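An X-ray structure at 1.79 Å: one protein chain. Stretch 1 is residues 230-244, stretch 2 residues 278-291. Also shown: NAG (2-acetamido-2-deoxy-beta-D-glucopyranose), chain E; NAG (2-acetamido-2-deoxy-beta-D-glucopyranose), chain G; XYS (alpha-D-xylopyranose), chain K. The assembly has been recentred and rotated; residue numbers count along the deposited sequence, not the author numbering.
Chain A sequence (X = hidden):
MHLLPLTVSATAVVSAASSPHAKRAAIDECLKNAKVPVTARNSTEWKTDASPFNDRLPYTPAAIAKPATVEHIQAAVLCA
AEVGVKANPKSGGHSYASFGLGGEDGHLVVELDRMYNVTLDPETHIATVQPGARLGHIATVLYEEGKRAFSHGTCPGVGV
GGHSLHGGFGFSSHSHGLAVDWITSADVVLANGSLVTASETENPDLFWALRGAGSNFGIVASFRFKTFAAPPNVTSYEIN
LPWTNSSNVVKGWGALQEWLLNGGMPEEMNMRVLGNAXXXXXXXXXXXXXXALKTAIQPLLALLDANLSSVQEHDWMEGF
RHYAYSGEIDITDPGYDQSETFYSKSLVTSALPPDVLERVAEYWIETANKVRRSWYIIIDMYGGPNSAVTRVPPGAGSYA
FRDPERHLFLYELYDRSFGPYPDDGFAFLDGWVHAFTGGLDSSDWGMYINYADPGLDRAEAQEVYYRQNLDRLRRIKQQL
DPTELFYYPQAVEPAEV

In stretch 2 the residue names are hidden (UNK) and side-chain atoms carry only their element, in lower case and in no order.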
# COMPACT_ATOMS: atom_id res chain seq x y z
N ALA A 230 -17.92 11.95 3.89
CA ALA A 230 -16.74 12.46 4.58
C ALA A 230 -17.16 13.16 5.88
O ALA A 230 -18.10 13.94 5.87
CB ALA A 230 -16.01 13.45 3.68
N PRO A 231 -16.48 12.87 7.00
CA PRO A 231 -16.85 13.59 8.21
C PRO A 231 -16.55 15.08 8.06
O PRO A 231 -15.56 15.44 7.42
CB PRO A 231 -15.93 12.98 9.27
CG PRO A 231 -14.74 12.50 8.50
CD PRO A 231 -15.32 11.99 7.22
N PRO A 232 -17.40 15.94 8.63
CA PRO A 232 -17.17 17.36 8.47
C PRO A 232 -15.87 17.83 9.11
O PRO A 232 -15.28 18.80 8.63
CB PRO A 232 -18.40 18.00 9.15
CG PRO A 232 -18.94 16.96 10.05
CD PRO A 232 -18.62 15.65 9.40
N ASN A 233 -15.42 17.15 10.16
CA ASN A 233 -14.22 17.55 10.90
C ASN A 233 -13.38 16.36 11.32
O ASN A 233 -13.91 15.34 11.73
CB ASN A 233 -14.59 18.39 12.11
CG ASN A 233 -15.28 19.67 11.72
OD1 ASN A 233 -16.45 19.89 12.05
ND2 ASN A 233 -14.55 20.53 10.97
N VAL A 234 -12.06 16.50 11.18
CA VAL A 234 -11.10 15.51 11.67
C VAL A 234 -10.01 16.26 12.44
O VAL A 234 -9.70 17.42 12.13
CB VAL A 234 -10.50 14.67 10.55
CG1 VAL A 234 -11.59 13.89 9.83
CG2 VAL A 234 -9.71 15.54 9.56
N THR A 235 -9.44 15.62 13.44
CA THR A 235 -8.52 16.28 14.33
C THR A 235 -7.21 15.50 14.34
O THR A 235 -7.18 14.34 14.75
CB THR A 235 -9.12 16.36 15.73
OG1 THR A 235 -10.38 17.05 15.65
CG2 THR A 235 -8.16 17.10 16.68
N SER A 236 -6.15 16.12 13.85
CA SER A 236 -4.84 15.48 13.92
C SER A 236 -4.23 15.80 15.26
O SER A 236 -4.58 16.79 15.90
CB SER A 236 -3.94 15.93 12.77
OG SER A 236 -3.68 17.32 12.82
N TYR A 237 -3.34 14.93 15.72
CA TYR A 237 -2.69 15.13 17.01
C TYR A 237 -1.45 14.28 17.09
O TYR A 237 -1.27 13.35 16.31
CB TYR A 237 -3.64 14.76 18.16
CG TYR A 237 -4.09 13.31 18.12
CD1 TYR A 237 -5.15 12.91 17.31
CD2 TYR A 237 -3.46 12.34 18.90
CE1 TYR A 237 -5.56 11.59 17.27
CE2 TYR A 237 -3.85 11.01 18.86
CZ TYR A 237 -4.91 10.64 18.06
OH TYR A 237 -5.32 9.33 17.99
N GLU A 238 -0.61 14.60 18.08
CA GLU A 238 0.60 13.86 18.31
C GLU A 238 0.78 13.61 19.80
O GLU A 238 0.28 14.37 20.64
CB GLU A 238 1.78 14.67 17.77
CG GLU A 238 1.85 14.64 16.27
CD GLU A 238 2.64 15.76 15.63
OE1 GLU A 238 3.50 16.39 16.30
OE2 GLU A 238 2.41 15.99 14.42
N ILE A 239 1.47 12.52 20.11
CA ILE A 239 1.87 12.23 21.49
C ILE A 239 3.30 11.81 21.42
O ILE A 239 3.61 10.72 20.92
CB ILE A 239 1.04 11.11 22.14
CG1 ILE A 239 -0.46 11.43 22.09
CG2 ILE A 239 1.52 10.87 23.57
CD1 ILE A 239 -1.37 10.23 22.31
N ASN A 240 4.19 12.67 21.92
CA ASN A 240 5.60 12.35 21.93
C ASN A 240 5.89 11.29 22.98
O ASN A 240 5.34 11.33 24.08
CB ASN A 240 6.44 13.61 22.18
CG ASN A 240 6.48 14.52 20.98
OD1 ASN A 240 6.58 14.05 19.85
ND2 ASN A 240 6.40 15.81 21.21
N LEU A 241 6.73 10.33 22.61
CA LEU A 241 7.02 9.19 23.46
C LEU A 241 8.48 9.23 23.86
O LEU A 241 9.33 9.44 23.01
CB LEU A 241 6.74 7.89 22.72
CG LEU A 241 5.30 7.67 22.26
CD1 LEU A 241 5.24 6.49 21.29
CD2 LEU A 241 4.41 7.47 23.47
N PRO A 242 8.77 8.99 25.15
CA PRO A 242 10.15 9.05 25.64
C PRO A 242 10.92 7.78 25.38
O PRO A 242 11.49 7.19 26.30
CB PRO A 242 9.95 9.25 27.14
CG PRO A 242 8.72 8.47 27.42
CD PRO A 242 7.83 8.76 26.26
N TRP A 243 10.99 7.38 24.11
CA TRP A 243 11.54 6.08 23.77
C TRP A 243 13.03 6.19 23.46
O TRP A 243 13.48 5.94 22.35
CB TRP A 243 10.72 5.47 22.64
CG TRP A 243 9.37 4.94 23.08
CD1 TRP A 243 8.68 5.24 24.23
CD2 TRP A 243 8.52 4.07 22.33
NE1 TRP A 243 7.50 4.57 24.26
CE2 TRP A 243 7.36 3.86 23.10
CE3 TRP A 243 8.64 3.43 21.09
CZ2 TRP A 243 6.32 3.04 22.67
CZ3 TRP A 243 7.61 2.61 20.66
CH2 TRP A 243 6.46 2.42 21.45
N THR A 244 13.78 6.55 24.48
CA THR A 244 15.20 6.88 24.35
C THR A 244 16.09 5.84 25.01
O THR A 244 17.30 5.97 24.97
CB THR A 244 15.49 8.22 25.04
OG1 THR A 244 14.86 8.22 26.33
CG2 THR A 244 14.96 9.37 24.20
N UNK A 278 15.63 10.56 16.03
CA UNK A 278 15.61 11.85 16.72
C UNK A 278 14.30 12.16 17.43
O UNK A 278 14.26 13.04 18.30
c UNK A 278 19.18 11.68 13.16
c UNK A 278 19.43 11.99 14.47
c UNK A 278 17.90 11.78 12.67
c UNK A 278 18.38 12.41 15.30
c UNK A 278 17.09 12.54 14.80
c UNK A 278 16.86 12.18 13.49
c UNK A 278 15.97 12.95 15.71
N UNK A 279 13.24 11.44 17.11
CA UNK A 279 11.98 11.59 17.84
C UNK A 279 11.10 10.37 17.61
O UNK A 279 11.20 9.73 16.57
c UNK A 279 9.93 13.08 18.14
c UNK A 279 11.25 12.87 17.41
o UNK A 279 9.76 15.23 19.16
c UNK A 279 9.51 14.53 18.18
n UNK A 279 8.87 14.99 17.12
N UNK A 280 10.28 10.04 18.61
CA UNK A 280 9.26 9.01 18.49
C UNK A 280 7.95 9.60 18.98
O UNK A 280 7.91 10.27 20.01
c UNK A 280 9.61 7.77 19.32
o UNK A 280 10.87 7.22 18.86
c UNK A 280 8.51 6.70 19.15
N UNK A 281 6.88 9.38 18.24
CA UNK A 281 5.60 9.92 18.69
C UNK A 281 4.48 9.11 18.09
O UNK A 281 4.65 8.48 17.04
c UNK A 281 5.55 11.61 16.78
c UNK A 281 5.47 11.38 18.28
o UNK A 281 4.90 13.27 15.21
c UNK A 281 5.28 13.04 16.35
n UNK A 281 5.47 13.99 17.24
N UNK A 282 3.34 9.13 18.78
CA UNK A 282 2.11 8.70 18.17
C UNK A 282 1.63 9.85 17.34
O UNK A 282 1.79 11.01 17.74
c UNK A 282 0.89 5.83 19.30
c UNK A 282 1.08 8.32 19.21
c UNK A 282 1.42 7.05 20.00
c UNK A 282 0.87 7.16 21.41
N UNK A 283 1.05 9.52 16.19
CA UNK A 283 0.41 10.47 15.29
C UNK A 283 -0.95 9.89 15.01
O UNK A 283 -1.06 8.72 14.63
c UNK A 283 2.62 10.93 14.12
c UNK A 283 1.16 10.57 13.96
c UNK A 283 3.32 11.01 12.79
n UNK A 283 4.22 11.97 12.67
o UNK A 283 3.09 10.20 11.89
N UNK A 284 -1.98 10.71 15.18
CA UNK A 284 -3.35 10.28 14.98
C UNK A 284 -4.16 11.21 14.12
O UNK A 284 -3.77 12.36 13.87
N UNK A 285 -5.27 10.67 13.62
CA UNK A 285 -6.33 11.46 13.04
C UNK A 285 -7.63 10.93 13.66
O UNK A 285 -8.00 9.77 13.49
c UNK A 285 -7.28 12.33 10.82
c UNK A 285 -6.36 11.33 11.52
c UNK A 285 -7.55 11.99 9.37
c UNK A 285 -6.70 13.74 10.94
N UNK A 286 -8.30 11.79 14.41
CA UNK A 286 -9.52 11.43 15.07
C UNK A 286 -10.68 11.96 14.24
O UNK A 286 -10.71 13.15 13.91
c UNK A 286 -12.91 12.14 18.16
c UNK A 286 -9.53 12.03 16.46
c UNK A 286 -12.95 10.89 18.76
o UNK A 286 -14.03 10.53 19.49
c UNK A 286 -10.73 11.63 17.27
c UNK A 286 -11.89 10.00 18.61
c UNK A 286 -10.79 10.38 17.88
c UNK A 286 -11.80 12.50 17.42
N UNK A 287 -11.61 11.08 13.89
CA UNK A 287 -12.76 11.49 13.09
C UNK A 287 -13.84 12.11 13.98
O UNK A 287 -14.83 11.48 14.33
c UNK A 287 -11.81 9.13 9.24
c UNK A 287 -13.31 10.32 12.31
n UNK A 287 -10.71 9.24 9.96
c UNK A 287 -12.39 9.85 11.23
c UNK A 287 -11.04 9.70 11.20
n UNK A 287 -12.83 9.50 9.98
N UNK A 288 -13.59 13.36 14.34
CA UNK A 288 -14.42 14.12 15.26
C UNK A 288 -13.65 15.37 15.63
O UNK A 288 -12.54 15.60 15.14
N UNK A 289 -14.23 16.20 16.49
CA UNK A 289 -13.64 17.49 16.83
C UNK A 289 -12.65 17.32 17.98
O UNK A 289 -12.46 16.22 18.48
c UNK A 289 -15.66 18.07 18.25
n UNK A 289 -16.94 18.47 18.15
o UNK A 289 -15.24 17.39 19.18
c UNK A 289 -14.73 18.52 17.14
N UNK A 290 -12.01 18.42 18.38
CA UNK A 290 -10.90 18.34 19.33
C UNK A 290 -11.35 17.94 20.72
O UNK A 290 -10.65 17.20 21.40
c UNK A 290 -10.14 19.66 19.38
N UNK A 291 -12.51 18.43 21.15
CA UNK A 291 -13.02 18.09 22.49
C UNK A 291 -13.35 16.59 22.56
O UNK A 291 -13.14 15.96 23.59
c UNK A 291 -14.25 18.94 22.87
o UNK A 291 -15.15 19.03 21.79
C1 NAG E . -14.97 21.81 10.42
C2 NAG E . -13.96 22.96 10.46
C3 NAG E . -14.39 24.15 9.59
C4 NAG E . -14.75 23.68 8.18
C5 NAG E . -15.81 22.59 8.30
C6 NAG E . -16.21 22.03 6.93
C7 NAG E . -12.51 23.45 12.38
C8 NAG E . -12.45 23.91 13.81
N2 NAG E . -13.73 23.38 11.83
O3 NAG E . -13.35 25.11 9.53
O4 NAG E . -15.22 24.75 7.38
O5 NAG E . -15.28 21.54 9.06
O6 NAG E . -16.91 20.82 7.11
O7 NAG E . -11.47 23.16 11.79
C1 NAG G . -17.93 18.11 19.14
C2 NAG G . -18.95 19.25 19.25
C3 NAG G . -20.17 18.88 20.09
C4 NAG G . -20.73 17.53 19.67
C5 NAG G . -19.62 16.48 19.60
C6 NAG G . -20.14 15.16 19.05
C7 NAG G . -18.11 21.54 19.00
C8 NAG G . -17.42 22.72 19.63
N2 NAG G . -18.30 20.45 19.76
O3 NAG G . -21.19 19.83 19.87
O4 NAG G . -21.72 17.15 20.59
O5 NAG G . -18.59 16.92 18.75
O6 NAG G . -19.29 14.10 19.46
O7 NAG G . -18.49 21.62 17.84
C1 XYS K . 20.46 10.27 17.70
C2 XYS K . 20.49 8.82 18.15
C3 XYS K . 21.74 8.53 18.98
C4 XYS K . 22.94 8.88 18.09
C5 XYS K . 22.87 10.37 17.79
O1 XYS K . 20.25 11.08 18.85
O2 XYS K . 19.32 8.53 18.91
O3 XYS K . 21.79 7.16 19.40
O4 XYS K . 24.17 8.57 18.74
O5 XYS K . 21.68 10.66 17.04
O HOH W 1 10.52 11.29 21.25
O HOH W 2 13.00 7.76 20.07

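Position 278 has seven side-chain carbons, one leading to a six-membered ring without a heteroatom, and none reaches stretch 1: F278. Position 279 has three carbons in a chain, the third carrying one oxygen and one nitrogen, an amide: Q279, whose CD lies 3.4 Å from N240 OD1.

Position 280 has one carbon bearing an oxygen and a carbon, the fork of T280. Its CG2 packs 3.8 Å from W243 CE3, and its backbone O accepts from L241 N at 2.9 Å. Position 281 repeats the three-carbon amide, so it is Q281; NE2 donates to N240 OD1 at 2.8 Å (156° at the hydrogen) and to E238 OE1 at 3.2 Å (140°).

Position 282 has four carbons forked at the second: L282. Its CD1 lies 3.9 Å from I239 CD1, and its CG 4.1 Å from L241 CD1. Position 283 is a third three-carbon amide, Q283, whose NE2 donates to Q281 OE1 at 2.9 Å; toward stretch 1, its CG comes within 4.4 Å of E238 CG.

Position 284 has no side-chain atoms: G284. Its CA sits 3.7 Å from the centroid of the Y237 ring, 25° off the normal, a CH-pi contact; an ideal CB would fall 2.0 Å from Y237 CZ, so the ring occupies that space. Position 285, four carbons forked at the second, is L285, with CD1 3.8 Å from V234 CG2.

Position 286 has one carbon, then a six-carbon ring bearing an oxygen: Y286. The CB of Y286 lies 4.1 Å from Y237 CE1, while the far end of the side chain leads away. Position 287 carries a five-membered ring of three carbons and two nitrogens, H287; V234 CG1 lies over one face, and P231 CG is 3.9 Å from ND1 of H287.

Position 288 again lacks a side chain: G288, whose O accepts from T235 OG1 at 2.7 Å. Position 289 has two carbons, the second bearing oxygen and nitrogen: N289, the helix N-cap, its ND2 bonded to NAG C1 at 1.4 Å. Position 290 has a single carbon, A290, with CB 4.2 Å from T235 CG2. Position 291 has one carbon and one oxygen, S291, without contact to stretch 1.

The contact is an antiparallel strand pair, with strand directions 158° apart. Reciprocal backbone hydrogen bonds join T235 to Y286, Y237 to G284 and I239 to L282. Alternation places I239 and L282 on one sheet face, while E238, N240 and Q281 build a polar cluster on the other.

Stretch 2 (278-291) FQTQLQGLYHGNAS
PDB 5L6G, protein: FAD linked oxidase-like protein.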